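Local coordinates for protein dihydropyrimidinase (Brevibacillus agri, PDB 3SFW) that probably catalyses the reversible, zinc-dependent hydrolytic ring opening of dihydropyrimidines, at residues A[262-265]-A[266-269]; A[346-349]-A[350-354]. All coordinates share one frame; numbering follows the deposited sequence.

Contact 1 of 2, residues A[262-265]-A[266-269]; sequences ETCP and QYLV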
ATOM      1  N   GLU A 262       0.980   6.094  19.915  1.00  8.98           N
ATOM      2  CA  GLU A 262       0.236   6.900  20.860  1.00  8.09           C
ATOM      3  C   GLU A 262      -0.324   8.098  20.090  1.00  7.02           C
ATOM      4  O   GLU A 262       0.350   8.628  19.203  1.00 10.88           O
ATOM      5  CB  GLU A 262       1.261   7.457  21.849  1.00 10.43           C
ATOM      6  CG  GLU A 262       0.723   8.398  22.922  1.00  7.85           C
ATOM      7  CD  GLU A 262       1.921   9.003  23.680  1.00 12.28           C
ATOM      8  OE1 GLU A 262       2.443  10.065  23.225  1.00 10.74           O
ATOM      9  OE2 GLU A 262       2.377   8.361  24.655  1.00 10.86           O
ATOM     10  N   THR A 263      -1.511   8.599  20.482  1.00  7.71           N
ATOM     11  CA  THR A 263      -1.844   9.981  20.053  1.00 10.33           C
ATOM     12  C   THR A 263      -2.285  10.786  21.278  1.00  7.98           C
ATOM     13  O   THR A 263      -2.124  10.305  22.419  1.00  9.84           O
ATOM     14  CB  THR A 263      -2.821  10.013  18.870  1.00  9.77           C
ATOM     15  OG1 THR A 263      -2.860  11.353  18.314  1.00 10.27           O
ATOM     16  CG2 THR A 263      -4.220   9.537  19.324  1.00  9.19           C
ATOM     17  N   CYS A 264      -2.697  12.035  21.074  1.00  8.70           N
ATOM     18  CA  CYS A 264      -2.903  12.960  22.181  1.00  7.75           C
ATOM     19  C   CYS A 264      -4.178  13.737  21.888  1.00 10.10           C
ATOM     20  O   CYS A 264      -4.517  13.929  20.703  1.00 11.90           O
ATOM     21  CB  CYS A 264      -1.738  13.960  22.273  1.00  8.00           C
ATOM     22  SG  CYS A 264      -0.070  13.198  22.361  1.00 12.26           S
ATOM     23  N   PRO A 265      -4.846  14.259  22.940  1.00 10.83           N
ATOM     24  CA  PRO A 265      -6.127  14.910  22.720  1.00 10.85           C
ATOM     25  C   PRO A 265      -6.008  16.090  21.751  1.00 11.78           C
ATOM     26  O   PRO A 265      -6.927  16.332  20.970  1.00 12.29           O
ATOM     27  CB  PRO A 265      -6.506  15.430  24.107  1.00 12.90           C
ATOM     28  CG  PRO A 265      -5.795  14.503  25.071  1.00 11.72           C
ATOM     29  CD  PRO A 265      -4.508  14.133  24.371  1.00 11.99           C
ATOM     30  N   GLN A 266      -4.911  16.846  21.835  1.00 10.75           N
ATOM     31  CA  GLN A 266      -4.740  18.039  20.942  1.00 13.35           C
ATOM     32  C   GLN A 266      -4.783  17.692  19.461  1.00 12.52           C
ATOM     33  O   GLN A 266      -5.291  18.471  18.646  1.00 13.48           O
ATOM     34  CB  GLN A 266      -3.473  18.856  21.297  1.00 11.52           C
ATOM     35  CG  GLN A 266      -2.103  18.066  21.276  1.00 11.79           C
ATOM     36  CD  GLN A 266      -1.860  17.332  22.606  1.00 11.90           C
ATOM     37  OE1 GLN A 266      -2.806  16.856  23.243  1.00 10.95           O
ATOM     38  NE2 GLN A 266      -0.606  17.213  23.002  1.00 11.20           N
ATOM     39  N   TYR A 267      -4.348  16.487  19.102  1.00  9.78           N
ATOM     40  CA  TYR A 267      -4.338  16.120  17.678  1.00  9.07           C
ATOM     41  C   TYR A 267      -5.678  15.544  17.242  1.00 11.16           C
ATOM     42  O   TYR A 267      -5.934  15.444  16.066  1.00 12.51           O
ATOM     43  CB  TYR A 267      -3.174  15.164  17.352  1.00 10.40           C
ATOM     44  CG  TYR A 267      -1.847  15.749  17.783  1.00  9.25           C
ATOM     45  CD1 TYR A 267      -1.102  15.166  18.819  1.00  9.22           C
ATOM     46  CD2 TYR A 267      -1.349  16.914  17.155  1.00  9.54           C
ATOM     47  CE1 TYR A 267       0.102  15.728  19.259  1.00  9.88           C
ATOM     48  CE2 TYR A 267      -0.132  17.461  17.553  1.00  7.85           C
ATOM     49  CZ  TYR A 267       0.592  16.871  18.601  1.00 11.42           C
ATOM     50  OH  TYR A 267       1.808  17.434  18.972  1.00 11.45           O
ATOM     51  N   LEU A 268      -6.515  15.169  18.220  1.00 10.46           N
ATOM     52  CA  LEU A 268      -7.855  14.649  17.958  1.00 11.11           C
ATOM     53  C   LEU A 268      -8.908  15.739  17.739  1.00 13.61           C
ATOM     54  O   LEU A 268      -9.834  15.538  16.966  1.00 12.50           O
ATOM     55  CB  LEU A 268      -8.324  13.642  19.040  1.00  9.90           C
ATOM     56  CG  LEU A 268      -7.444  12.377  19.131  1.00 11.23           C
ATOM     57  CD1 LEU A 268      -7.810  11.590  20.457  1.00 11.25           C
ATOM     58  CD2 LEU A 268      -7.639  11.509  17.872  1.00 13.32           C
ATOM     59  N   VAL A 269      -8.769  16.864  18.438  1.00 11.47           N
ATOM     60  CA  VAL A 269      -9.851  17.815  18.571  1.00 11.36           C
ATOM     61  C   VAL A 269      -9.429  19.238  18.185  1.00 13.71           C
ATOM     62  O   VAL A 269     -10.295  20.118  18.117  1.00 13.97           O
ATOM     63  CB  VAL A 269     -10.493  17.779  20.022  1.00 14.65           C
ATOM     64  CG1 VAL A 269      -9.582  18.433  21.101  1.00 14.10           C
ATOM     65  CG2 VAL A 269     -11.817  18.454  20.059  1.00 27.11           C
TER
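Two amide groups converge on the carbonyl oxygen of Cys264, where the chain leaves a strand and enters a short helix. Tyr267 N donates to Cys264 O at 3.0 Å, with the donor standing 49° above the carbonyl plane, while Leu268 N adds a weak bond to the same oxygen. One residue on, Leu268 N also reaches Pro265 O at 3.0 Å, and Val269 N gives that oxygen a second, weak bond. The stronger bonds span three residues and the weak ones four, so the turn mixes 3-10 and alpha spacing. Beside these backbone bonds, Gln266 folds back along its own chain. With CG between the backbone N and the carbonyl carbon (chi1 57°) and a bend at chi2, its amide returns to Cys264, whose CB lies 3.2 Å from OE1 of Gln266. In the TIM-barrel fold of amidohydrolases this is a strand-to-helix junction: strand 258-263 ends at Thr263. Gln266 CG sits 3.8 Å above the Tyr267 ring plane, over its centre, and NE2 donates to Ser314 O, next to the zinc ligand Asp315. Cut back to an alanine, this position is likely to leave Ser314 O without the NE2 donor and to take the CG packing off the Tyr267 ring. The sulfur of Cys264 lies at that ring's edge, 5.2 Å from SG to the Tyr267 centroid, while Cys264 CB approaches Tyr267 CD1 obliquely at 3.7 Å. At its far end Tyr267 OH is hydrogen-bonded to Pro289 O, and Thr263 OG1, passing Tyr267 CB, is held by Val240 O.

Contact 2 of 2, residues A[346-349]-A[350-354]; sequences MTIL and FSEGV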
ATOM      1  N   MET A 346      -8.751  12.599  29.860  1.00 10.27           N
ATOM      2  CA  MET A 346      -9.786  11.554  30.038  1.00  9.93           C
ATOM      3  C   MET A 346     -11.150  12.064  29.532  1.00 11.64           C
ATOM      4  O   MET A 346     -11.879  11.333  28.811  1.00 12.75           O
ATOM      5  CB  MET A 346      -9.910  11.155  31.507  1.00 11.43           C
ATOM      6  CG  MET A 346      -8.674  10.451  32.078  1.00 14.44           C
ATOM      7  SD  MET A 346      -8.469   8.797  31.414  1.00 17.91           S
ATOM      8  CE  MET A 346      -9.682   7.903  32.332  1.00 16.78           C
ATOM      9  N   THR A 347     -11.542  13.269  29.977  1.00 10.86           N
ATOM     10  CA  THR A 347     -12.885  13.788  29.621  1.00 11.76           C
ATOM     11  C   THR A 347     -13.059  14.031  28.120  1.00 12.13           C
ATOM     12  O   THR A 347     -14.098  13.666  27.546  1.00 12.17           O
ATOM     13  CB  THR A 347     -13.268  15.074  30.384  1.00 18.72           C
ATOM     14  OG1 THR A 347     -13.333  14.775  31.786  1.00 18.33           O
ATOM     15  CG2 THR A 347     -14.693  15.525  29.936  1.00 17.12           C
ATOM     16  N   ILE A 348     -12.024  14.540  27.467  1.00 11.54           N
ATOM     17  CA  ILE A 348     -12.087  14.740  26.015  1.00 10.92           C
ATOM     18  C   ILE A 348     -12.250  13.412  25.277  1.00 12.75           C
ATOM     19  O   ILE A 348     -13.057  13.305  24.358  1.00 11.88           O
ATOM     20  CB  ILE A 348     -10.882  15.525  25.505  1.00 13.92           C
ATOM     21  CG1 ILE A 348     -10.995  16.973  26.047  1.00 12.37           C
ATOM     22  CG2 ILE A 348     -10.795  15.508  23.981  1.00 12.22           C
ATOM     23  CD1 ILE A 348      -9.792  17.836  25.683  1.00 14.29           C
ATOM     24  N   LEU A 349     -11.484  12.417  25.669  1.00 10.97           N
ATOM     25  CA  LEU A 349     -11.594  11.100  25.028  1.00 12.19           C
ATOM     26  C   LEU A 349     -12.994  10.497  25.250  1.00 12.77           C
ATOM     27  O   LEU A 349     -13.567   9.913  24.352  1.00 15.21           O
ATOM     28  CB  LEU A 349     -10.477  10.138  25.506  1.00 11.67           C
ATOM     29  CG  LEU A 349      -9.180  10.204  24.612  1.00 13.70           C
ATOM     30  CD1 LEU A 349      -9.404   9.536  23.295  1.00 14.02           C
ATOM     31  CD2 LEU A 349      -8.701  11.606  24.313  1.00 20.18           C
ATOM     32  N   PHE A 350     -13.556  10.698  26.429  1.00 11.82           N
ATOM     33  CA  PHE A 350     -14.923  10.180  26.670  1.00 12.63           C
ATOM     34  C   PHE A 350     -15.915  10.989  25.818  1.00 15.03           C
ATOM     35  O   PHE A 350     -16.786  10.434  25.136  1.00 13.27           O
ATOM     36  CB  PHE A 350     -15.289  10.305  28.149  1.00 10.84           C
ATOM     37  CG  PHE A 350     -16.713   9.884  28.434  1.00 13.01           C
ATOM     38  CD1 PHE A 350     -17.069   8.525  28.454  1.00 15.19           C
ATOM     39  CD2 PHE A 350     -17.700  10.837  28.579  1.00 14.72           C
ATOM     40  CE1 PHE A 350     -18.406   8.138  28.670  1.00 16.90           C
ATOM     41  CE2 PHE A 350     -19.047  10.459  28.788  1.00 14.23           C
ATOM     42  CZ  PHE A 350     -19.392   9.110  28.812  1.00 16.83           C
ATOM     43  N   SER A 351     -15.832  12.304  25.911  1.00 12.05           N
ATOM     44  CA  SER A 351     -16.893  13.140  25.347  1.00 14.76           C
ATOM     45  C   SER A 351     -16.820  13.208  23.813  1.00 13.39           C
ATOM     46  O   SER A 351     -17.851  13.212  23.128  1.00 13.25           O
ATOM     47  CB  SER A 351     -16.818  14.545  25.952  1.00 14.85           C
ATOM     48  OG  SER A 351     -17.977  15.308  25.601  1.00 15.62           O
ATOM     49  N   GLU A 352     -15.613  13.331  23.258  1.00 13.76           N
ATOM     50  CA  GLU A 352     -15.503  13.410  21.813  1.00 14.38           C
ATOM     51  C   GLU A 352     -15.378  12.033  21.215  1.00 14.08           C
ATOM     52  O   GLU A 352     -15.533  11.876  19.993  1.00 16.05           O
ATOM     53  CB  GLU A 352     -14.293  14.251  21.418  1.00 14.32           C
ATOM     54  CG  GLU A 352     -14.561  15.738  21.666  1.00 17.02           C
ATOM     55  CD  GLU A 352     -15.683  16.270  20.776  1.00 19.79           C
ATOM     56  OE1 GLU A 352     -15.636  16.043  19.542  1.00 19.12           O
ATOM     57  OE2 GLU A 352     -16.605  16.935  21.305  1.00 18.39           O
ATOM     58  N   GLY A 353     -14.905  11.067  22.026  1.00 11.35           N
ATOM     59  CA  GLY A 353     -14.627   9.721  21.478  1.00 11.22           C
ATOM     60  C   GLY A 353     -15.806   8.762  21.722  1.00 14.13           C
ATOM     61  O   GLY A 353     -16.531   8.406  20.810  1.00 14.59           O
ATOM     62  N   VAL A 354     -16.053   8.412  22.977  1.00 11.97           N
ATOM     63  CA  VAL A 354     -17.089   7.448  23.291  1.00 11.98           C
ATOM     64  C   VAL A 354     -18.484   7.958  22.930  1.00 15.39           C
ATOM     65  O   VAL A 354     -19.292   7.237  22.322  1.00 13.99           O
ATOM     66  CB  VAL A 354     -17.050   7.058  24.813  1.00 13.59           C
ATOM     67  CG1 VAL A 354     -18.205   6.073  25.166  1.00 14.73           C
ATOM     68  CG2 VAL A 354     -15.688   6.414  25.146  1.00 11.18           C
TER
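Helix 345-354 ends in a wider, pi-type turn, and its last residues illustrate how an alpha-helix changes its hydrogen-bond spacing. Three ordinary bonds come first: Phe350 N to Met346 O at 3.0 Å, Ser351 N to Thr347 O at 2.7 Å, and Glu352 N to Ile348 O at 2.8 Å. The Ser351 bond is close to linear, its donor nearly along the C=O axis of Thr347. The spacing then widens at Leu349, whose carbonyl oxygen takes Val354 N at 3.2 Å in the carbonyl plane, with only a weak bond from Gly353 N beside it. Side chains leave this backbone in different directions. Phe350 has CG anti to its backbone N (chi1 176°), which carries the ring off to meet Phe396 edge-to-face, while its CB stays 3.6 Å from Thr347 O. Ser351 OG bonds to His424 N, and Glu352 OE1 forms a salt bridge with Lys356, just past the helix end. Gly353 has no side chain, and a CB built there would lie 2.4 Å from Leu349 O, so the lack of one is what lets the turn close this way.

How the contacts relate
Contact 1 and contact 2 lie in series along the chain, yet their centres are only 11 Å apart, because helix 345-354 packs against the short helix 265-269. The seam is apolar: Leu268 CD1 meets Leu349 CD1 at 3.8 Å, Pro265 CG lies 4.2 Å from Leu349 CD2, and Val269 CG2 is likewise 4.2 Å from Glu352 CG. Leu349 therefore serves both sides, its carbonyl holding the pi-type turn and its side chain touching contact 1. Contact 1 lies near the metal site, the Tyr267 side chain being about 7 Å from a zinc ion, and Glu262 OE1 is hydrogen-bonded to ND1 of the zinc ligand His58. Contact 2 packs against strands 393-403 and 422-432 through Thr347, Phe350 and Ser351.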